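Local structure of quinone reductase (Klebsiella pneumoniae subsp. pneumoniae, 4GI5) at residues B[94-107]-B[133-145]. The protein binds FAD and probably catalyses the NAD(P)H-dependent reduction of quinones. Residues are numbered along the deposited sequence; the frame is centred on the assembly and turned at random.
With FAD (flavin-adenine dinucleotide), chain C.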
loop_
_atom_site.group_PDB
_atom_site.type_symbol
_atom_site.label_atom_id
_atom_site.label_comp_id
_atom_site.label_asym_id
_atom_site.label_seq_id
_atom_site.Cartn_x
_atom_site.Cartn_y
_atom_site.Cartn_z
ATOM N N PHE B 94 -11.932 -11.976 17.630
ATOM C CA PHE B 94 -11.618 -10.886 18.527
ATOM C C PHE B 94 -12.631 -10.909 19.730
ATOM O O PHE B 94 -12.200 -10.720 20.873
ATOM C CB PHE B 94 -11.714 -9.521 17.845
ATOM C CG PHE B 94 -11.347 -8.380 18.743
ATOM C CD1 PHE B 94 -10.025 -8.068 18.927
ATOM C CD2 PHE B 94 -12.277 -7.671 19.408
ATOM C CE1 PHE B 94 -9.622 -7.095 19.781
ATOM C CE2 PHE B 94 -11.902 -6.606 20.255
ATOM C CZ PHE B 94 -10.574 -6.384 20.482
ATOM N N ALA B 95 -13.892 -11.080 19.446
ATOM C CA ALA B 95 -14.957 -11.060 20.493
ATOM C C ALA B 95 -14.798 -12.267 21.426
ATOM O O ALA B 95 -15.033 -12.111 22.605
ATOM C CB ALA B 95 -16.357 -11.064 19.902
ATOM N N GLN B 96 -14.427 -13.419 20.930
ATOM C CA GLN B 96 -14.356 -14.701 21.701
ATOM C C GLN B 96 -12.987 -14.948 22.267
ATOM O O GLN B 96 -12.817 -15.879 23.065
ATOM C CB GLN B 96 -14.744 -15.915 20.841
ATOM C CG GLN B 96 -16.176 -15.937 20.399
ATOM C CD GLN B 96 -17.075 -15.711 21.582
ATOM O OE1 GLN B 96 -16.997 -16.467 22.552
ATOM N NE2 GLN B 96 -17.856 -14.616 21.567
ATOM N N GLY B 97 -11.966 -14.195 21.861
ATOM C CA GLY B 97 -10.666 -14.385 22.400
ATOM C C GLY B 97 -9.877 -15.520 21.838
ATOM O O GLY B 97 -9.052 -16.106 22.548
ATOM N N THR B 98 -9.991 -15.787 20.548
ATOM C CA THR B 98 -9.291 -16.867 19.903
ATOM C C THR B 98 -8.236 -16.501 18.897
ATOM O O THR B 98 -7.751 -17.342 18.135
ATOM C CB THR B 98 -10.295 -17.844 19.237
ATOM O OG1 THR B 98 -11.064 -17.243 18.165
ATOM C CG2 THR B 98 -11.390 -18.418 20.315
ATOM N N GLN B 99 -7.955 -15.217 18.754
ATOM C CA GLN B 99 -6.979 -14.841 17.764
ATOM C C GLN B 99 -5.636 -15.493 18.020
ATOM O O GLN B 99 -5.252 -15.715 19.219
ATOM C CB GLN B 99 -6.759 -13.299 17.726
ATOM C CG GLN B 99 -8.041 -12.525 17.523
ATOM C CD GLN B 99 -7.766 -11.002 17.713
ATOM O OE1 GLN B 99 -7.939 -10.147 16.773
ATOM N NE2 GLN B 99 -7.441 -10.643 18.935
ATOM N N SER B 100 -4.810 -15.644 16.985
ATOM C CA SER B 100 -3.464 -16.129 17.229
ATOM C C SER B 100 -2.676 -15.263 18.193
ATOM O O SER B 100 -2.835 -14.023 18.256
ATOM C CB SER B 100 -2.720 -16.468 15.942
ATOM O OG SER B 100 -2.701 -15.383 15.163
ATOM N N ALA B 101 -1.766 -15.892 18.953
ATOM C CA ALA B 101 -1.095 -15.164 20.031
ATOM C C ALA B 101 -0.209 -14.030 19.571
ATOM O O ALA B 101 -0.078 -13.081 20.308
ATOM C CB ALA B 101 -0.245 -16.146 20.848
ATOM N N ASP B 102 0.401 -14.134 18.377
ATOM C CA ASP B 102 1.197 -13.002 17.793
ATOM C C ASP B 102 0.338 -11.746 17.645
ATOM O O ASP B 102 0.776 -10.653 18.016
ATOM C CB ASP B 102 1.889 -13.445 16.462
ATOM C CG ASP B 102 0.970 -13.869 15.377
ATOM O OD1 ASP B 102 -0.218 -14.323 15.553
ATOM O OD2 ASP B 102 1.471 -13.889 14.201
ATOM N N ILE B 103 -0.863 -11.914 17.118
ATOM C CA ILE B 103 -1.841 -10.817 16.969
ATOM C C ILE B 103 -2.176 -10.195 18.280
ATOM O O ILE B 103 -2.140 -8.977 18.472
ATOM C CB ILE B 103 -3.077 -11.285 16.201
ATOM C CG1 ILE B 103 -2.703 -11.658 14.777
ATOM C CG2 ILE B 103 -4.212 -10.247 16.284
ATOM C CD1 ILE B 103 -3.782 -12.352 13.934
ATOM N N VAL B 104 -2.494 -11.052 19.242
ATOM C CA VAL B 104 -2.921 -10.541 20.554
ATOM C C VAL B 104 -1.805 -9.718 21.187
ATOM O O VAL B 104 -2.025 -8.643 21.721
ATOM C CB VAL B 104 -3.281 -11.757 21.474
ATOM C CG1 VAL B 104 -3.510 -11.275 22.924
ATOM C CG2 VAL B 104 -4.509 -12.435 20.965
ATOM N N ALA B 105 -0.563 -10.140 21.093
ATOM C CA ALA B 105 0.555 -9.402 21.705
ATOM C C ALA B 105 0.774 -8.032 21.067
ATOM O O ALA B 105 1.050 -7.047 21.753
ATOM C CB ALA B 105 1.833 -10.256 21.634
ATOM N N GLU B 106 0.560 -7.970 19.740
ATOM C CA GLU B 106 0.597 -6.634 19.090
ATOM C C GLU B 106 -0.505 -5.708 19.507
ATOM O O GLU B 106 -0.300 -4.513 19.684
ATOM C CB GLU B 106 0.670 -6.795 17.572
ATOM C CG GLU B 106 1.910 -7.571 17.040
ATOM C CD GLU B 106 3.175 -6.948 17.458
ATOM O OE1 GLU B 106 3.457 -5.744 17.172
ATOM O OE2 GLU B 106 3.968 -7.661 18.236
ATOM N N GLN B 107 -1.721 -6.246 19.613
ATOM C CA GLN B 107 -2.824 -5.464 20.037
ATOM C C GLN B 107 -2.578 -4.911 21.463
ATOM O O GLN B 107 -2.834 -3.732 21.747
ATOM C CB GLN B 107 -4.116 -6.259 20.011
ATOM C CG GLN B 107 -4.479 -6.697 18.598
ATOM C CD GLN B 107 -5.730 -7.486 18.482
ATOM O OE1 GLN B 107 -6.232 -8.086 19.454
ATOM N NE2 GLN B 107 -6.195 -7.614 17.250
ATOM N N GLY B 133 1.315 -6.598 6.278
ATOM C CA GLY B 133 0.745 -7.768 6.936
ATOM C C GLY B 133 0.507 -7.626 8.430
ATOM O O GLY B 133 -0.425 -8.233 8.936
ATOM N N TRP B 134 1.307 -6.820 9.097
ATOM C CA TRP B 134 1.014 -6.371 10.423
ATOM C C TRP B 134 -0.309 -5.618 10.509
ATOM O O TRP B 134 -1.182 -5.968 11.316
ATOM C CB TRP B 134 2.159 -5.633 10.989
ATOM C CG TRP B 134 2.066 -5.176 12.382
ATOM C CD1 TRP B 134 2.630 -5.859 13.515
ATOM C CD2 TRP B 134 1.420 -4.032 12.918
ATOM N NE1 TRP B 134 2.395 -5.110 14.669
ATOM C CE2 TRP B 134 1.607 -4.052 14.358
ATOM C CE3 TRP B 134 0.655 -2.986 12.356
ATOM C CZ2 TRP B 134 1.082 -3.060 15.175
ATOM C CZ3 TRP B 134 0.141 -1.981 13.202
ATOM C CH2 TRP B 134 0.405 -2.034 14.594
ATOM N N ILE B 135 -0.510 -4.665 9.599
ATOM C CA ILE B 135 -1.790 -3.976 9.521
ATOM C C ILE B 135 -2.892 -4.971 9.318
ATOM O O ILE B 135 -3.918 -4.987 10.053
ATOM C CB ILE B 135 -1.795 -2.877 8.447
ATOM C CG1 ILE B 135 -0.781 -1.816 8.798
ATOM C CG2 ILE B 135 -3.209 -2.342 8.212
ATOM C CD1 ILE B 135 -1.259 -0.842 9.863
ATOM N N ASP B 136 -2.803 -5.808 8.284
ATOM C CA ASP B 136 -3.914 -6.665 7.910
ATOM C C ASP B 136 -4.311 -7.602 9.047
ATOM O O ASP B 136 -5.484 -7.846 9.220
ATOM C CB ASP B 136 -3.524 -7.582 6.751
ATOM C CG ASP B 136 -3.400 -6.863 5.368
ATOM O OD1 ASP B 136 -3.745 -5.688 5.256
ATOM O OD2 ASP B 136 -2.715 -7.512 4.500
ATOM N N ARG B 137 -3.331 -8.106 9.756
ATOM C CA ARG B 137 -3.570 -9.105 10.806
ATOM C C ARG B 137 -3.867 -8.523 12.175
ATOM O O ARG B 137 -4.654 -9.119 12.934
ATOM C CB ARG B 137 -2.458 -10.118 10.834
ATOM C CG ARG B 137 -2.366 -10.940 9.588
ATOM C CD ARG B 137 -1.162 -11.910 9.450
ATOM N NE ARG B 137 -1.337 -12.967 10.498
ATOM C CZ ARG B 137 -0.575 -13.090 11.592
ATOM N NH1 ARG B 137 0.474 -12.296 11.881
ATOM N NH2 ARG B 137 -0.975 -14.014 12.522
ATOM N N VAL B 138 -3.270 -7.413 12.524
ATOM C CA VAL B 138 -3.450 -6.840 13.867
ATOM C C VAL B 138 -4.749 -6.016 13.936
ATOM O O VAL B 138 -5.393 -5.924 14.965
ATOM C CB VAL B 138 -2.260 -5.996 14.251
ATOM C CG1 VAL B 138 -2.398 -5.215 15.536
ATOM C CG2 VAL B 138 -1.029 -6.887 14.324
ATOM N N TYR B 139 -5.131 -5.370 12.802
ATOM C CA TYR B 139 -6.244 -4.436 12.814
ATOM C C TYR B 139 -7.545 -5.197 12.685
ATOM O O TYR B 139 -8.216 -5.198 11.652
ATOM C CB TYR B 139 -6.086 -3.407 11.649
ATOM C CG TYR B 139 -5.327 -2.194 11.965
ATOM C CD1 TYR B 139 -4.403 -2.128 13.010
ATOM C CD2 TYR B 139 -5.437 -1.055 11.124
ATOM C CE1 TYR B 139 -3.689 -1.009 13.327
ATOM C CE2 TYR B 139 -4.720 0.092 11.422
ATOM C CZ TYR B 139 -3.900 0.193 12.547
ATOM O OH TYR B 139 -3.256 1.374 12.724
ATOM N N ALA B 140 -7.911 -5.909 13.730
ATOM C CA ALA B 140 -9.102 -6.768 13.706
ATOM C C ALA B 140 -10.482 -6.043 13.743
ATOM O O ALA B 140 -10.604 -4.916 14.207
ATOM C CB ALA B 140 -9.003 -7.720 14.956
ATOM N N TRP B 141 -11.474 -6.814 13.377
ATOM C CA TRP B 141 -12.859 -6.417 13.464
ATOM C C TRP B 141 -13.283 -6.341 14.918
ATOM O O TRP B 141 -13.192 -7.375 15.592
ATOM C CB TRP B 141 -13.753 -7.327 12.682
ATOM C CG TRP B 141 -15.224 -6.872 12.709
ATOM C CD1 TRP B 141 -16.030 -6.562 13.864
ATOM C CD2 TRP B 141 -16.086 -6.685 11.610
ATOM N NE1 TRP B 141 -17.274 -6.179 13.486
ATOM C CE2 TRP B 141 -17.363 -6.290 12.129
ATOM C CE3 TRP B 141 -15.924 -6.837 10.275
ATOM C CZ2 TRP B 141 -18.440 -6.023 11.325
ATOM C CZ3 TRP B 141 -16.992 -6.569 9.449
ATOM C CH2 TRP B 141 -18.244 -6.161 9.978
ATOM N N GLY B 142 -13.602 -5.188 15.431
ATOM C CA GLY B 142 -13.859 -4.980 16.870
ATOM C C GLY B 142 -12.734 -4.215 17.493
ATOM O O GLY B 142 -12.874 -3.778 18.649
ATOM N N PHE B 143 -11.571 -4.057 16.773
ATOM C CA PHE B 143 -10.364 -3.452 17.326
ATOM C C PHE B 143 -10.081 -2.165 16.513
ATOM O O PHE B 143 -10.226 -1.046 16.981
ATOM C CB PHE B 143 -9.196 -4.425 17.276
ATOM C CG PHE B 143 -7.944 -3.901 17.925
ATOM C CD1 PHE B 143 -7.904 -3.686 19.299
ATOM C CD2 PHE B 143 -6.807 -3.653 17.193
ATOM C CE1 PHE B 143 -6.778 -3.251 19.901
ATOM C CE2 PHE B 143 -5.643 -3.272 17.820
ATOM C CZ PHE B 143 -5.658 -3.018 19.185
ATOM N N ALA B 144 -9.744 -2.330 15.238
ATOM C CA ALA B 144 -9.496 -1.191 14.343
ATOM C C ALA B 144 -10.591 -0.775 13.400
ATOM O O ALA B 144 -10.591 0.350 12.846
ATOM C CB ALA B 144 -8.224 -1.463 13.525
ATOM N N TYR B 145 -11.493 -1.679 13.101
ATOM C CA TYR B 145 -12.672 -1.424 12.314
ATOM C C TYR B 145 -13.839 -2.237 12.793
ATOM O O TYR B 145 -13.687 -3.095 13.654
ATOM C CB TYR B 145 -12.408 -1.619 10.832
ATOM C CG TYR B 145 -12.365 -3.080 10.370
ATOM C CD1 TYR B 145 -11.374 -3.915 10.735
ATOM C CD2 TYR B 145 -13.312 -3.521 9.477
ATOM C CE1 TYR B 145 -11.333 -5.248 10.333
ATOM C CE2 TYR B 145 -13.300 -4.828 9.034
ATOM C CZ TYR B 145 -12.309 -5.692 9.492
ATOM O OH TYR B 145 -12.326 -7.004 9.007
HETATM P PA FAD C . -16.435 -12.789 1.153
HETATM O O1A FAD C . -15.916 -14.082 0.751
HETATM O O2A FAD C . -16.363 -12.318 2.572
HETATM O O5B FAD C . -17.946 -12.723 0.616
HETATM C C5B FAD C . -18.673 -11.508 0.664
HETATM C C4B FAD C . -20.115 -11.765 0.416
HETATM O O4B FAD C . -20.287 -12.182 -0.928
HETATM C C3B FAD C . -20.601 -12.874 1.350
HETATM O O3B FAD C . -21.839 -12.320 1.825
HETATM C C2B FAD C . -20.823 -13.992 0.374
HETATM O O2B FAD C . -21.838 -14.900 0.831
HETATM C C1B FAD C . -21.165 -13.308 -0.924
HETATM N N9A FAD C . -20.899 -14.243 -2.054
HETATM C C8A FAD C . -19.825 -15.139 -2.305
HETATM N N7A FAD C . -19.973 -15.821 -3.440
HETATM C C5A FAD C . -21.164 -15.403 -3.822
HETATM C C6A FAD C . -21.967 -15.893 -4.953
HETATM N N6A FAD C . -21.310 -16.862 -5.660
HETATM N N1A FAD C . -23.187 -15.351 -5.204
HETATM C C2A FAD C . -23.669 -14.476 -4.371
HETATM N N3A FAD C . -22.892 -13.996 -3.320
HETATM C C4A FAD C . -21.698 -14.389 -3.065
HETATM N N1 FAD C . -13.158 -2.325 2.299
HETATM C C2 FAD C . -12.939 -1.082 1.906
HETATM O O2 FAD C . -13.763 -0.506 1.177
HETATM N N3 FAD C . -11.750 -0.452 2.126
HETATM C C4 FAD C . -10.872 -0.976 3.011
HETATM O O4 FAD C . -9.792 -0.374 3.241
HETATM C C4X FAD C . -11.060 -2.271 3.532
HETATM N N5 FAD C . -10.157 -2.791 4.466
HETATM C C5X FAD C . -10.314 -4.150 4.822
HETATM C C6 FAD C . -9.300 -4.777 5.586
HETATM C C7 FAD C . -9.482 -6.107 5.976
HETATM C C7M FAD C . -8.379 -6.776 6.720
HETATM C C8 FAD C . -10.690 -6.795 5.607
HETATM C C8M FAD C . -10.882 -8.267 5.950
HETATM C C9 FAD C . -11.687 -6.215 4.838
HETATM C C9A FAD C . -11.501 -4.860 4.452
HETATM N N10 FAD C . -12.462 -4.228 3.613
HETATM C C10 FAD C . -12.284 -2.924 3.144
HETATM C "C1'" FAD C . -13.585 -4.967 3.081
HETATM C "C2'" FAD C . -13.094 -5.886 1.959
HETATM O "O2'" FAD C . -12.664 -5.174 0.778
HETATM C "C3'" FAD C . -14.258 -6.830 1.601
HETATM O "O3'" FAD C . -14.408 -7.676 2.759
HETATM C "C4'" FAD C . -13.890 -7.764 0.423
HETATM O "O4'" FAD C . -13.850 -6.981 -0.782
HETATM C "C5'" FAD C . -14.938 -8.897 0.249
HETATM O "O5'" FAD C . -14.475 -9.828 -0.725
HETATM P P FAD C . -14.258 -11.360 -0.197
HETATM O O1P FAD C . -13.856 -12.187 -1.432
HETATM O O2P FAD C . -13.410 -11.439 0.997
HETATM O O3P FAD C . -15.793 -11.597 0.200
#
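The ring of Phe94 takes Phe143 CB and the Gly142 backbone over one face, with Phe143 CB 4.1 Å from the ring centroid in a CH-pi contact, while the amide oxygens of Gln99 and Gln107 lie at its edge. Gly142, at a positive phi that by itself favours glycine, has no side chain to push against the ring, and its O comes within 3.4 Å of Phe94 CE2. The Phe143 ring receives Gln107 CG over one face, 4.0 Å from its centroid, and the Gln107 amide stacks there. Extended beyond CG, Gln107 carries NE2 onward to Val138 O at 3.0 Å, so a long amide both covers an aromatic face and donates to a backbone carbonyl; two reciprocal amide bonds with Gln99, NE2 to OE1 each way, settle which end is nitrogen. In this flavodoxin-like fold, helices 101-112 and 129-138 precede and follow strand 115-121; their segments 101-107 and 133-138 cross at -95°, with branched Ile103 against Val138. Asp136 and Tyr145 of 133-145 belong to the FAD pocket. At the Trp134 edge, the indole NE1 gives buried Glu106 OE1 one straight bond (177°, 2.8 Å); Ser59 also binds that oxygen. Val138 CG2 lies over an indole face. Long Arg137, bent at chi3 (67°), grips short Asp102 end-on in a salt bridge: NH2 reaches OD1 and OD2, and NH1 meets OD2 from above the carboxylate plane. Ser100 OG donates to OD1, apolar Ile103 CD1 covers a guanidinium face, and Asp74 also pairs with NH2.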